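Long-range contacts in probable glutathione reductase (Sinorhizobium meliloti, PDB 4DNA), which probably catalyses the NADPH-dependent reduction of glutathione disulfide to glutathione, working as a homodimer with one FAD per subunit: residues A[32-37]-A[111-116]; A[197-202]-A[230-235]; A[285-290]-A[307-312]; A[371-376]-A[447-452]. All blocks are in the same frame, centred on the assembly; numbering follows the deposited sequence.

Interaction 1: A[32-37]-A[111-116]; sequences AIAEEF and LDTRAE. With FAD (flavin-adenine dinucleotide), chain C.
Glu-35 has CG anti to its backbone N (chi1 165°) and bends at chi2, turning its carboxylate to the adenosine ribose of FAD. Glu-36 has CG between its backbone N and carbonyl carbon (chi1 72°) and then extends. Arg-114 is extended from CG to NE, so it lies alongside Glu-36. The Glu-35 carboxylate takes both hydroxyls of that ribose: FAD O3B donates to Glu-35 OE1 at 2.6 Å and FAD O2B to Glu-35 OE2 at 2.8 Å. Strands 31-35 and 109-112 are parallel neighbours in the Rossmann-type FAD sheet; an acidic residue late in the second strand, here Glu-35, that binds the ribose hydroxyls is a hallmark of that fold. Leu-111 N donates to Ile-33 O at 3.2 Å. Ala-115 N donates to FAD N1A at 3.2 Å. Arg-114 NH1 forms a salt bridge to Glu-36 OE1 at 3.3 Å, in the guanidinium plane but from above the carboxylate plane. Arg-114 NE donates to the anti lone pair of Glu-116 OE2, and Arg-114 NH2 bonds Gly-272 O. FAD N6A sits over one face of this guanidinium, toward its rim. An alanine here would lack both salt bridges, the Gly-272 bond and the group under N6A, and would probably hold the adenine less firmly.

Interaction 2: A[197-202]-A[230-235]; sequences TLIYRG and CEDIIQ
This contact lies at the C-terminal end of the parallel sheet in the Rossmann-type domain that probably binds NADPH. Strand 195-199, helix 211-223 and strand 227-229 make a beta-alpha-beta unit, and the contact joins the end of strand 195-199 and the loop after it to the loop that follows strand 227-229. Segment 230-235 enters strand 234-239 of a separate antiparallel sheet. Tyr-200 lies close to Gly-178, in the glycine-rich turn predicted to hold the nucleotide. Two backbone bonds join the loops. Asp-232 N donates to Tyr-200 O at 3.0 Å, fairly straight at 163°. Glu-231 N donates to Gly-202 O at 2.9 Å. In both, the donor stands above the carbonyl plane. Glu-231, with positive phi (54°), lets its own N-H and that of Asp-232 reach Gly-202 O and Tyr-200 O. Ile-199 has CG1 anti to its backbone N, which carries CD1 across Asp-232 to within 3.8 Å of Asp-232 CB. The Asp-232 carboxylate is held on both oxygens: OD2 bonds His-252 ND1, and OD1 takes Ile-233 N from above the carboxylate plane. Arg-201, bent at chi2 and chi3, runs side by side with Ile-233. Arg-201 NE lies 3.8 Å from Ile-233 CD1.

Interaction 3: A[285-290]-A[307-312]; sequences LGAIIV and VTDRVQ. With FAD (flavin-adenine dinucleotide), chain C.
Ile-288, Val-307 and Val-290 lose the most surface here. Ile-288 and Val-307 cross obliquely, with Ile-288 CD1 3.6 Å from Val-307 CG2. The Val-307 branch that touches is anti to its backbone N; the Ile-288 chain leaves with CG1 anti to the carbonyl carbon (chi1 -65°). Their backbones are joined too. Ile-288 N donates to Val-307 O at 3.2 Å, in the carbonyl plane. Segment 307-312 follows strand 301-303, an outermost strand of the parallel FAD sheet, and the family's second FAD fingerprint, which ends in Asp-306. Asp-306 N bonds the cofactor. Further along, Gln-312 C comes within 3.4 Å of FAD O3', so the segment borders the ribityl chain. Ile-288, Val-290 and Thr-308 all rest on Ala-303 of that strand. Val-290 CG2 sits over the centre of one Arg-310 guanidinium face, 4.0 Å from Arg-310 CZ, and the two side chains cross at about a right angle. The same methyl also lies near Thr-308 CB. Arg-310 turns at chi3 (-90°), and its charged end is fixed from outside: NE makes a salt bridge to Glu-320 and NH2 bonds Ser-294 OG. Ala-287 CB points toward the other segment and meets Val-307 O at 3.4 Å.

Interaction 4: A[371-376]-A[447-452]; sequences YRAEFR and VTMYQP
Tyr-371, Pro-452 and the selenomethionine Met-449 carry this contact, which is held by packing without hydrogen bonds between the two segments. Pro-452 lies beside Tyr-371 and covers one ring face. Pro-452 CB is 4.1 Å from the ring centroid and 23° off the ring normal, a CH-pi contact offset toward the rim. Pro-452 CG reaches the phenol end, 3.4 Å from Tyr-371 OH. Met-449 works at the other end of the residue. Its chain runs straight through chi2 and bends at chi3 (-73°). This sets Met-449 CE 3.9 Å from Tyr-371 CB and Met-449 SE 3.7 Å from Ala-373 CB. Met-449 is the centre of an inverse gamma turn, and its CB points toward segment 371-376. Tyr-371 has CG anti to its carbonyl carbon, and partners outside the segments hold its ring. OH is hydrogen-bonded to Arg-400 NH1. Lys-429 makes a cation-pi contact with the ring, and its NZ also bonds Met-449 O. A serine in place of Tyr-371 would take away the ring under Pro-452 and Lys-429 and the hydroxyl bonded to Arg-400, and would probably loosen this loop. Tyr-450 has its CB directed away from segment 371-376 and packs on Met-322 of the second subunit. The loop leads into strand 454-457, the antiparallel neighbour of strand 367-375 in the sheet of the dimerisation domain.

The four contacts follow one another along the chain; none nests in or crosses another. Interaction 1 closes a mostly helical excursion between two strands of the FAD sheet. Interaction 2 closes the single-helix connection between strands 195-199 and 227-229 in the domain that probably binds NADPH. Interaction 3 returns the chain to the FAD domain and closes the short loop that contains strand 301-303. Interactions 1 and 3 touch the same FAD, at adenosine and ribityl chain; their nearest atoms are about 11 Å apart. Interaction 4 closes a 70-residue excursion, part helix and part strand, between strand 367-375 and the loop before strand 454-457 in the dimerisation domain, its centre about 52 Å from that of interaction 1.

Interaction 1: A[32-37]-A[111-116]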
# COMPACT_ATOMS: atom_id res chain seq x y z
N ALA A 32 -5.42 31.50 23.69
CA ALA A 32 -6.28 32.14 22.69
C ALA A 32 -5.76 31.88 21.27
O ALA A 32 -4.55 31.80 21.05
CB ALA A 32 -6.38 33.64 22.96
N ILE A 33 -6.67 31.73 20.30
CA ILE A 33 -6.26 31.46 18.92
C ILE A 33 -7.08 32.23 17.88
O ILE A 33 -8.31 32.29 17.96
CB ILE A 33 -6.22 29.93 18.61
CG1 ILE A 33 -5.80 29.67 17.15
CG2 ILE A 33 -7.53 29.25 18.98
CD1 ILE A 33 -5.24 28.29 16.87
N ALA A 34 -6.38 32.82 16.91
CA ALA A 34 -7.02 33.63 15.88
C ALA A 34 -6.77 33.10 14.47
O ALA A 34 -5.61 32.92 14.06
CB ALA A 34 -6.55 35.07 15.99
N GLU A 35 -7.85 32.86 13.72
CA GLU A 35 -7.73 32.53 12.30
C GLU A 35 -8.47 33.57 11.45
O GLU A 35 -9.65 33.85 11.67
CB GLU A 35 -8.23 31.11 12.01
CG GLU A 35 -8.49 30.81 10.54
CD GLU A 35 -7.22 30.63 9.70
OE1 GLU A 35 -6.41 29.75 10.05
OE2 GLU A 35 -7.05 31.34 8.68
N GLU A 36 -7.76 34.12 10.46
CA GLU A 36 -8.27 35.19 9.59
C GLU A 36 -9.10 34.70 8.39
O GLU A 36 -9.43 35.49 7.49
CB GLU A 36 -7.10 36.03 9.08
CG GLU A 36 -6.22 35.37 8.03
CD GLU A 36 -5.30 36.36 7.33
OE1 GLU A 36 -5.49 37.59 7.52
OE2 GLU A 36 -4.40 35.92 6.59
N PHE A 37 -9.41 33.42 8.36
CA PHE A 37 -10.04 32.84 7.19
C PHE A 37 -10.86 31.62 7.60
O PHE A 37 -12.05 31.77 7.94
CB PHE A 37 -8.98 32.55 6.09
CG PHE A 37 -9.54 31.93 4.84
CD1 PHE A 37 -10.70 32.43 4.23
CD2 PHE A 37 -8.90 30.84 4.24
CE1 PHE A 37 -11.21 31.84 3.08
CE2 PHE A 37 -9.41 30.26 3.08
CZ PHE A 37 -10.57 30.76 2.51
N LEU A 111 -11.41 32.80 18.26
CA LEU A 111 -11.88 34.06 17.68
C LEU A 111 -11.53 34.10 16.21
O LEU A 111 -10.47 33.62 15.81
CB LEU A 111 -11.29 35.27 18.40
CG LEU A 111 -10.02 35.01 19.19
CD1 LEU A 111 -8.97 36.06 18.90
CD2 LEU A 111 -10.35 34.97 20.67
N ASP A 112 -12.43 34.67 15.42
CA ASP A 112 -12.26 34.74 13.96
C ASP A 112 -11.88 36.16 13.57
O ASP A 112 -12.72 37.06 13.48
CB ASP A 112 -13.52 34.27 13.23
CG ASP A 112 -14.13 33.02 13.85
OD1 ASP A 112 -13.91 31.92 13.30
OD2 ASP A 112 -14.81 33.12 14.89
N THR A 113 -10.59 36.35 13.36
CA THR A 113 -9.99 37.65 13.14
C THR A 113 -8.56 37.41 12.68
O THR A 113 -7.96 36.39 13.01
CB THR A 113 -9.99 38.51 14.44
OG1 THR A 113 -9.18 39.68 14.26
CG2 THR A 113 -9.45 37.74 15.62
N ARG A 114 -8.02 38.34 11.90
CA ARG A 114 -6.58 38.40 11.68
C ARG A 114 -5.96 38.99 12.96
O ARG A 114 -6.58 39.84 13.62
CB ARG A 114 -6.27 39.25 10.44
CG ARG A 114 -4.80 39.44 10.15
CD ARG A 114 -4.57 40.45 9.04
NE ARG A 114 -3.17 40.84 8.95
CZ ARG A 114 -2.22 40.12 8.34
NH1 ARG A 114 -2.53 38.97 7.74
NH2 ARG A 114 -0.98 40.56 8.32
N ALA A 115 -4.77 38.51 13.32
CA ALA A 115 -4.03 39.05 14.47
C ALA A 115 -2.66 39.59 14.05
O ALA A 115 -1.96 38.98 13.23
CB ALA A 115 -3.89 37.99 15.55
N GLU A 116 -2.30 40.75 14.60
CA GLU A 116 -0.97 41.32 14.39
C GLU A 116 -0.28 41.58 15.71
O GLU A 116 -0.88 41.47 16.78
CB GLU A 116 -1.06 42.61 13.58
CG GLU A 116 -0.85 42.41 12.09
CD GLU A 116 -1.24 43.64 11.28
OE1 GLU A 116 -0.80 44.77 11.63
OE2 GLU A 116 -1.99 43.47 10.29
PA FAD C . -1.25 26.61 7.54
O1A FAD C . -0.68 27.23 6.28
O2A FAD C . -1.89 25.24 7.56
O5B FAD C . -2.33 27.62 8.18
C5B FAD C . -1.96 28.75 8.98
C4B FAD C . -3.23 29.59 9.11
O4B FAD C . -2.97 30.90 9.62
C3B FAD C . -3.87 29.76 7.75
O3B FAD C . -5.20 29.23 7.81
C2B FAD C . -3.83 31.26 7.50
O2B FAD C . -4.99 31.70 6.79
C1B FAD C . -3.76 31.84 8.90
N9A FAD C . -3.08 33.16 8.98
C8A FAD C . -2.08 33.56 8.17
N7A FAD C . -1.63 34.80 8.49
C5A FAD C . -2.36 35.20 9.54
C6A FAD C . -2.37 36.42 10.35
N6A FAD C . -1.50 37.41 10.04
N1A FAD C . -3.27 36.49 11.38
C2A FAD C . -4.12 35.47 11.63
N3A FAD C . -4.16 34.32 10.92
C4A FAD C . -3.31 34.13 9.87
N1 FAD C . 1.57 18.52 3.10
C2 FAD C . 1.63 17.18 3.30
O2 FAD C . 2.22 16.74 4.31
N3 FAD C . 1.08 16.32 2.43
C4 FAD C . 0.44 16.70 1.31
O4 FAD C . -0.07 15.85 0.54
C4X FAD C . 0.34 18.16 1.03
N5 FAD C . -0.30 18.63 -0.07
C5X FAD C . -0.38 19.97 -0.29
C6 FAD C . -1.03 20.45 -1.42
C7 FAD C . -1.11 21.83 -1.66
C7M FAD C . -1.83 22.31 -2.89
C8 FAD C . -0.50 22.80 -0.69
C8M FAD C . -0.56 24.29 -0.88
C9 FAD C . 0.15 22.31 0.44
C9A FAD C . 0.24 20.94 0.67
N10 FAD C . 0.90 20.47 1.82
C10 FAD C . 0.96 19.07 2.02
C1' FAD C . 1.52 21.42 2.76
C2' FAD C . 0.69 21.66 4.02
O2' FAD C . -0.63 22.07 3.65
C3' FAD C . 1.36 22.69 4.92
O3' FAD C . 2.73 22.31 5.08
C4' FAD C . 0.71 22.80 6.30
O4' FAD C . -0.61 23.33 6.17
C5' FAD C . 1.52 23.69 7.22
O5' FAD C . 0.63 24.35 8.12
P FAD C . 1.03 25.65 9.00
O1P FAD C . 0.93 25.30 10.47
O2P FAD C . 2.30 26.27 8.45
O3P FAD C . -0.16 26.69 8.73

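Interaction 2: A[197-202]-A[230-235]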
# COMPACT_ATOMS: atom_id res chain seq x y z
N THR A 197 -1.25 20.99 -20.20
CA THR A 197 0.15 21.26 -20.55
C THR A 197 0.94 21.75 -19.34
O THR A 197 0.46 22.61 -18.59
CB THR A 197 0.28 22.30 -21.68
OG1 THR A 197 -0.70 22.05 -22.69
CG2 THR A 197 1.66 22.27 -22.31
N LEU A 198 2.13 21.21 -19.15
CA LEU A 198 2.99 21.59 -18.02
C LEU A 198 4.30 22.21 -18.51
O LEU A 198 4.96 21.65 -19.40
CB LEU A 198 3.27 20.37 -17.13
CG LEU A 198 4.22 20.44 -15.93
CD1 LEU A 198 3.61 21.15 -14.73
CD2 LEU A 198 4.57 19.03 -15.55
N ILE A 199 4.67 23.36 -17.95
CA ILE A 199 5.91 24.04 -18.34
C ILE A 199 6.78 24.41 -17.14
O ILE A 199 6.29 24.80 -16.07
CB ILE A 199 5.64 25.25 -19.26
CG1 ILE A 199 6.95 25.79 -19.86
CG2 ILE A 199 4.84 26.32 -18.54
CD1 ILE A 199 6.79 27.00 -20.76
N TYR A 200 8.09 24.27 -17.33
CA TYR A 200 9.04 24.36 -16.23
C TYR A 200 10.36 24.90 -16.72
O TYR A 200 10.83 24.52 -17.78
CB TYR A 200 9.26 22.98 -15.63
CG TYR A 200 10.11 22.94 -14.37
CD1 TYR A 200 10.05 23.98 -13.40
CD2 TYR A 200 10.95 21.86 -14.12
CE1 TYR A 200 10.82 23.93 -12.24
CE2 TYR A 200 11.72 21.80 -12.96
CZ TYR A 200 11.66 22.83 -12.02
OH TYR A 200 12.44 22.71 -10.88
N ARG A 201 10.96 25.76 -15.91
CA ARG A 201 12.17 26.46 -16.30
C ARG A 201 13.43 25.61 -16.13
O ARG A 201 14.46 25.88 -16.74
CB ARG A 201 12.29 27.79 -15.54
CG ARG A 201 11.88 27.77 -14.06
CD ARG A 201 12.74 28.70 -13.21
NE ARG A 201 13.42 29.70 -14.03
CZ ARG A 201 14.64 29.56 -14.56
NH1 ARG A 201 15.16 30.53 -15.31
NH2 ARG A 201 15.34 28.44 -14.36
N GLY A 202 13.32 24.56 -15.32
CA GLY A 202 14.45 23.68 -15.06
C GLY A 202 14.57 22.58 -16.09
O GLY A 202 13.76 22.50 -17.01
N CYS A 230 10.11 21.47 -20.98
CA CYS A 230 11.23 21.72 -20.09
C CYS A 230 12.09 22.92 -20.54
O CYS A 230 11.99 23.37 -21.69
CB CYS A 230 12.06 20.44 -19.93
SG CYS A 230 11.47 19.39 -18.58
N GLU A 231 12.91 23.42 -19.62
CA GLU A 231 13.90 24.47 -19.89
C GLU A 231 13.26 25.68 -20.54
O GLU A 231 13.77 26.20 -21.53
CB GLU A 231 15.03 23.96 -20.81
CG GLU A 231 15.65 22.62 -20.43
CD GLU A 231 17.04 22.45 -21.00
OE1 GLU A 231 17.56 23.40 -21.60
OE2 GLU A 231 17.63 21.36 -20.83
N ASP A 232 12.14 26.12 -19.98
CA ASP A 232 11.37 27.20 -20.59
C ASP A 232 10.54 27.94 -19.56
O ASP A 232 10.27 27.43 -18.48
CB ASP A 232 10.47 26.64 -21.69
CG ASP A 232 10.06 27.69 -22.70
OD1 ASP A 232 10.53 28.85 -22.64
OD2 ASP A 232 9.24 27.33 -23.58
N ILE A 233 10.11 29.15 -19.93
CA ILE A 233 9.53 30.12 -19.03
C ILE A 233 8.37 30.83 -19.74
O ILE A 233 8.36 30.90 -20.98
CB ILE A 233 10.63 31.13 -18.59
CG1 ILE A 233 10.41 31.63 -17.16
CG2 ILE A 233 10.82 32.27 -19.59
CD1 ILE A 233 11.69 32.10 -16.48
N ILE A 234 7.40 31.34 -18.99
CA ILE A 234 6.37 32.22 -19.58
C ILE A 234 6.83 33.69 -19.61
O ILE A 234 7.10 34.27 -18.56
CB ILE A 234 5.01 32.08 -18.86
CG1 ILE A 234 4.41 30.70 -19.13
CG2 ILE A 234 4.03 33.15 -19.33
CD1 ILE A 234 3.21 30.37 -18.28
N GLN A 235 6.94 34.27 -20.82
CA GLN A 235 7.32 35.69 -21.02
C GLN A 235 6.23 36.61 -20.45
O GLN A 235 6.53 37.56 -19.72
CB GLN A 235 7.53 36.05 -22.51
CG GLN A 235 8.32 35.08 -23.38
CD GLN A 235 9.83 35.29 -23.33
OE1 GLN A 235 10.42 35.37 -22.26
NE2 GLN A 235 10.45 35.36 -24.51

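Interaction 3: A[285-290]-A[307-312]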
# COMPACT_ATOMS: atom_id res chain seq x y z
N LEU A 285 14.22 35.55 2.02
CA LEU A 285 13.00 34.96 1.47
C LEU A 285 11.73 35.25 2.30
O LEU A 285 10.65 34.75 1.97
CB LEU A 285 13.19 33.45 1.27
CG LEU A 285 13.53 32.92 -0.14
CD1 LEU A 285 14.37 33.89 -0.98
CD2 LEU A 285 14.19 31.54 -0.04
N GLY A 286 11.86 36.05 3.35
CA GLY A 286 10.72 36.47 4.16
C GLY A 286 10.25 35.48 5.23
O GLY A 286 9.24 35.73 5.89
N ALA A 287 10.97 34.37 5.40
CA ALA A 287 10.62 33.40 6.43
C ALA A 287 11.20 33.81 7.78
O ALA A 287 12.26 34.46 7.85
CB ALA A 287 11.10 32.01 6.05
N ILE A 288 10.49 33.45 8.85
CA ILE A 288 10.97 33.67 10.21
C ILE A 288 12.11 32.71 10.52
O ILE A 288 12.04 31.51 10.23
CB ILE A 288 9.85 33.49 11.27
CG1 ILE A 288 8.77 34.57 11.10
CG2 ILE A 288 10.43 33.56 12.67
CD1 ILE A 288 7.42 34.22 11.69
N ILE A 289 13.19 33.25 11.08
CA ILE A 289 14.35 32.47 11.48
C ILE A 289 14.16 31.90 12.90
O ILE A 289 13.90 32.65 13.85
CB ILE A 289 15.63 33.31 11.39
CG1 ILE A 289 15.98 33.53 9.92
CG2 ILE A 289 16.79 32.65 12.12
CD1 ILE A 289 16.94 34.68 9.69
N VAL A 290 14.27 30.58 13.01
CA VAL A 290 14.19 29.90 14.30
C VAL A 290 15.38 28.96 14.53
O VAL A 290 16.01 28.48 13.59
CB VAL A 290 12.87 29.09 14.49
CG1 VAL A 290 11.69 30.00 14.79
CG2 VAL A 290 12.61 28.18 13.29
N VAL A 307 5.68 28.81 7.75
CA VAL A 307 6.26 30.14 7.93
C VAL A 307 7.77 30.12 8.20
O VAL A 307 8.44 31.15 8.06
CB VAL A 307 5.52 30.93 9.05
CG1 VAL A 307 5.75 30.32 10.42
CG2 VAL A 307 5.92 32.40 9.03
N THR A 308 8.31 28.95 8.57
CA THR A 308 9.67 28.86 9.13
C THR A 308 10.76 28.41 8.18
O THR A 308 11.86 28.07 8.62
CB THR A 308 9.75 27.95 10.38
OG1 THR A 308 9.51 26.58 10.02
CG2 THR A 308 8.78 28.39 11.43
N ASP A 309 10.50 28.40 6.88
CA ASP A 309 11.63 28.18 5.98
C ASP A 309 11.85 26.68 5.72
O ASP A 309 12.42 26.30 4.69
CB ASP A 309 12.89 28.77 6.66
CG ASP A 309 13.96 29.22 5.68
OD1 ASP A 309 13.64 29.89 4.65
OD2 ASP A 309 15.15 28.92 5.97
N ARG A 310 11.37 25.85 6.66
CA ARG A 310 11.84 24.47 6.82
C ARG A 310 11.30 23.50 5.76
O ARG A 310 11.14 23.87 4.59
CB ARG A 310 11.55 23.97 8.25
CG ARG A 310 12.34 24.73 9.34
CD ARG A 310 12.47 23.99 10.67
NE ARG A 310 11.39 24.27 11.62
CZ ARG A 310 11.53 24.31 12.96
NH1 ARG A 310 12.73 24.10 13.52
NH2 ARG A 310 10.48 24.57 13.74
N VAL A 311 11.06 22.26 6.15
CA VAL A 311 10.35 21.34 5.27
C VAL A 311 8.87 21.70 5.38
O VAL A 311 8.31 21.74 6.48
CB VAL A 311 10.58 19.88 5.67
CG1 VAL A 311 10.03 18.93 4.61
CG2 VAL A 311 12.07 19.64 5.89
N GLN A 312 8.26 21.97 4.23
CA GLN A 312 6.88 22.47 4.21
C GLN A 312 5.85 21.37 4.04
O GLN A 312 5.25 21.21 2.97
CB GLN A 312 6.70 23.57 3.17
CG GLN A 312 7.28 24.90 3.62
CD GLN A 312 7.25 25.96 2.55
OE1 GLN A 312 6.49 25.86 1.58
NE2 GLN A 312 8.07 26.99 2.72
PA FAD C . -1.25 26.61 7.54
O1A FAD C . -0.68 27.23 6.28
O2A FAD C . -1.89 25.24 7.56
O5B FAD C . -2.33 27.62 8.18
C5B FAD C . -1.96 28.75 8.98
C4B FAD C . -3.23 29.59 9.11
O4B FAD C . -2.97 30.90 9.62
C3B FAD C . -3.87 29.76 7.75
O3B FAD C . -5.20 29.23 7.81
C2B FAD C . -3.83 31.26 7.50
O2B FAD C . -4.99 31.70 6.79
C1B FAD C . -3.76 31.84 8.90
N9A FAD C . -3.08 33.16 8.98
C8A FAD C . -2.08 33.56 8.17
N7A FAD C . -1.63 34.80 8.49
C5A FAD C . -2.36 35.20 9.54
C6A FAD C . -2.37 36.42 10.35
N6A FAD C . -1.50 37.41 10.04
N1A FAD C . -3.27 36.49 11.38
C2A FAD C . -4.12 35.47 11.63
N3A FAD C . -4.16 34.32 10.92
C4A FAD C . -3.31 34.13 9.87
N1 FAD C . 1.57 18.52 3.10
C2 FAD C . 1.63 17.18 3.30
O2 FAD C . 2.22 16.74 4.31
N3 FAD C . 1.08 16.32 2.43
C4 FAD C . 0.44 16.70 1.31
O4 FAD C . -0.07 15.85 0.54
C4X FAD C . 0.34 18.16 1.03
N5 FAD C . -0.30 18.63 -0.07
C5X FAD C . -0.38 19.97 -0.29
C6 FAD C . -1.03 20.45 -1.42
C7 FAD C . -1.11 21.83 -1.66
C7M FAD C . -1.83 22.31 -2.89
C8 FAD C . -0.50 22.80 -0.69
C8M FAD C . -0.56 24.29 -0.88
C9 FAD C . 0.15 22.31 0.44
C9A FAD C . 0.24 20.94 0.67
N10 FAD C . 0.90 20.47 1.82
C10 FAD C . 0.96 19.07 2.02
C1' FAD C . 1.52 21.42 2.76
C2' FAD C . 0.69 21.66 4.02
O2' FAD C . -0.63 22.07 3.65
C3' FAD C . 1.36 22.69 4.92
O3' FAD C . 2.73 22.31 5.08
C4' FAD C . 0.71 22.80 6.30
O4' FAD C . -0.61 23.33 6.17
C5' FAD C . 1.52 23.69 7.22
O5' FAD C . 0.63 24.35 8.12
P FAD C . 1.03 25.65 9.00
O1P FAD C . 0.93 25.30 10.47
O2P FAD C . 2.30 26.27 8.45
O3P FAD C . -0.16 26.69 8.73

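Interaction 4: A[371-376]-A[447-452]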
# COMPACT_ATOMS: atom_id res chain seq x y z
N TYR A 371 19.57 -1.40 -6.21
CA TYR A 371 18.70 -2.51 -6.45
C TYR A 371 17.43 -1.98 -7.14
O TYR A 371 16.58 -1.37 -6.51
CB TYR A 371 18.43 -3.23 -5.12
CG TYR A 371 19.67 -3.89 -4.48
CD1 TYR A 371 20.55 -3.15 -3.68
CD2 TYR A 371 19.94 -5.26 -4.65
CE1 TYR A 371 21.65 -3.75 -3.08
CE2 TYR A 371 21.05 -5.85 -4.06
CZ TYR A 371 21.90 -5.09 -3.28
OH TYR A 371 23.01 -5.66 -2.70
N ARG A 372 17.35 -2.19 -8.45
CA ARG A 372 16.35 -1.54 -9.29
C ARG A 372 15.41 -2.56 -9.91
O ARG A 372 15.84 -3.54 -10.50
CB ARG A 372 17.02 -0.73 -10.41
CG ARG A 372 16.14 0.34 -11.04
CD ARG A 372 16.68 0.87 -12.35
NE ARG A 372 15.78 1.86 -12.95
CZ ARG A 372 14.91 1.61 -13.94
NH1 ARG A 372 14.82 0.40 -14.48
NH2 ARG A 372 14.14 2.58 -14.40
N ALA A 373 14.12 -2.32 -9.76
CA ALA A 373 13.10 -3.24 -10.22
C ALA A 373 12.15 -2.51 -11.15
O ALA A 373 11.63 -1.46 -10.79
CB ALA A 373 12.33 -3.80 -9.03
N GLU A 374 11.95 -3.05 -12.34
CA GLU A 374 11.04 -2.43 -13.28
C GLU A 374 10.08 -3.46 -13.84
O GLU A 374 10.51 -4.47 -14.39
CB GLU A 374 11.81 -1.77 -14.40
CG GLU A 374 11.08 -0.58 -15.01
CD GLU A 374 11.81 -0.01 -16.22
OE1 GLU A 374 12.23 -0.83 -17.08
OE2 GLU A 374 11.98 1.24 -16.29
N PHE A 375 8.78 -3.21 -13.70
CA PHE A 375 7.80 -4.22 -14.05
C PHE A 375 6.37 -3.75 -14.29
O PHE A 375 5.94 -2.69 -13.79
CB PHE A 375 7.82 -5.35 -13.01
CG PHE A 375 7.37 -4.94 -11.64
CD1 PHE A 375 8.26 -4.38 -10.74
CD2 PHE A 375 6.05 -5.14 -11.24
CE1 PHE A 375 7.84 -4.01 -9.46
CE2 PHE A 375 5.63 -4.78 -9.97
CZ PHE A 375 6.53 -4.22 -9.08
N ARG A 376 5.65 -4.57 -15.05
CA ARG A 376 4.26 -4.36 -15.43
C ARG A 376 3.43 -4.84 -14.27
O ARG A 376 3.47 -6.01 -13.93
CB ARG A 376 3.97 -5.21 -16.68
CG ARG A 376 2.79 -4.79 -17.54
CD ARG A 376 3.03 -5.14 -19.00
NE ARG A 376 1.80 -5.57 -19.69
CZ ARG A 376 0.94 -4.76 -20.31
NH1 ARG A 376 1.12 -3.44 -20.34
NH2 ARG A 376 -0.14 -5.27 -20.90
N VAL A 447 12.06 -7.33 -1.67
CA VAL A 447 12.68 -8.33 -0.80
C VAL A 447 13.33 -9.52 -1.50
O VAL A 447 13.85 -10.42 -0.83
CB VAL A 447 11.75 -8.81 0.35
CG1 VAL A 447 11.25 -7.63 1.16
CG2 VAL A 447 10.59 -9.64 -0.18
N THR A 448 13.34 -9.54 -2.82
CA THR A 448 13.98 -10.66 -3.51
C THR A 448 15.12 -10.29 -4.48
O THR A 448 15.62 -11.16 -5.19
CB THR A 448 12.97 -11.56 -4.25
OG1 THR A 448 12.24 -10.79 -5.19
CG2 THR A 448 11.99 -12.19 -3.27
N MSE A 449 15.53 -9.03 -4.51
CA MSE A 449 16.64 -8.62 -5.39
C MSE A 449 17.94 -8.88 -4.68
O MSE A 449 18.56 -7.98 -4.11
CB MSE A 449 16.52 -7.18 -5.82
CG MSE A 449 15.31 -7.02 -6.72
SE MSE A 449 15.26 -5.10 -7.14
CE MSE A 449 14.63 -4.20 -5.49
N TYR A 450 18.35 -10.14 -4.71
CA TYR A 450 19.49 -10.62 -3.94
C TYR A 450 20.80 -10.14 -4.52
O TYR A 450 21.79 -10.03 -3.82
CB TYR A 450 19.45 -12.15 -3.89
CG TYR A 450 18.20 -12.68 -3.21
CD1 TYR A 450 17.84 -12.23 -1.94
CD2 TYR A 450 17.39 -13.62 -3.84
CE1 TYR A 450 16.70 -12.70 -1.31
CE2 TYR A 450 16.25 -14.11 -3.21
CZ TYR A 450 15.91 -13.64 -1.95
OH TYR A 450 14.78 -14.09 -1.31
N GLN A 451 20.78 -9.86 -5.82
CA GLN A 451 21.93 -9.34 -6.54
C GLN A 451 21.67 -7.89 -6.88
O GLN A 451 20.54 -7.53 -7.25
CB GLN A 451 22.15 -10.14 -7.82
CG GLN A 451 22.34 -11.63 -7.59
CD GLN A 451 23.42 -11.92 -6.56
OE1 GLN A 451 24.17 -11.02 -6.15
NE2 GLN A 451 23.50 -13.18 -6.12
N PRO A 452 22.71 -7.04 -6.75
CA PRO A 452 22.53 -5.65 -7.12
C PRO A 452 22.41 -5.55 -8.63
O PRO A 452 22.87 -6.42 -9.37
CB PRO A 452 23.81 -4.97 -6.62
CG PRO A 452 24.51 -5.97 -5.77
CD PRO A 452 24.08 -7.31 -6.29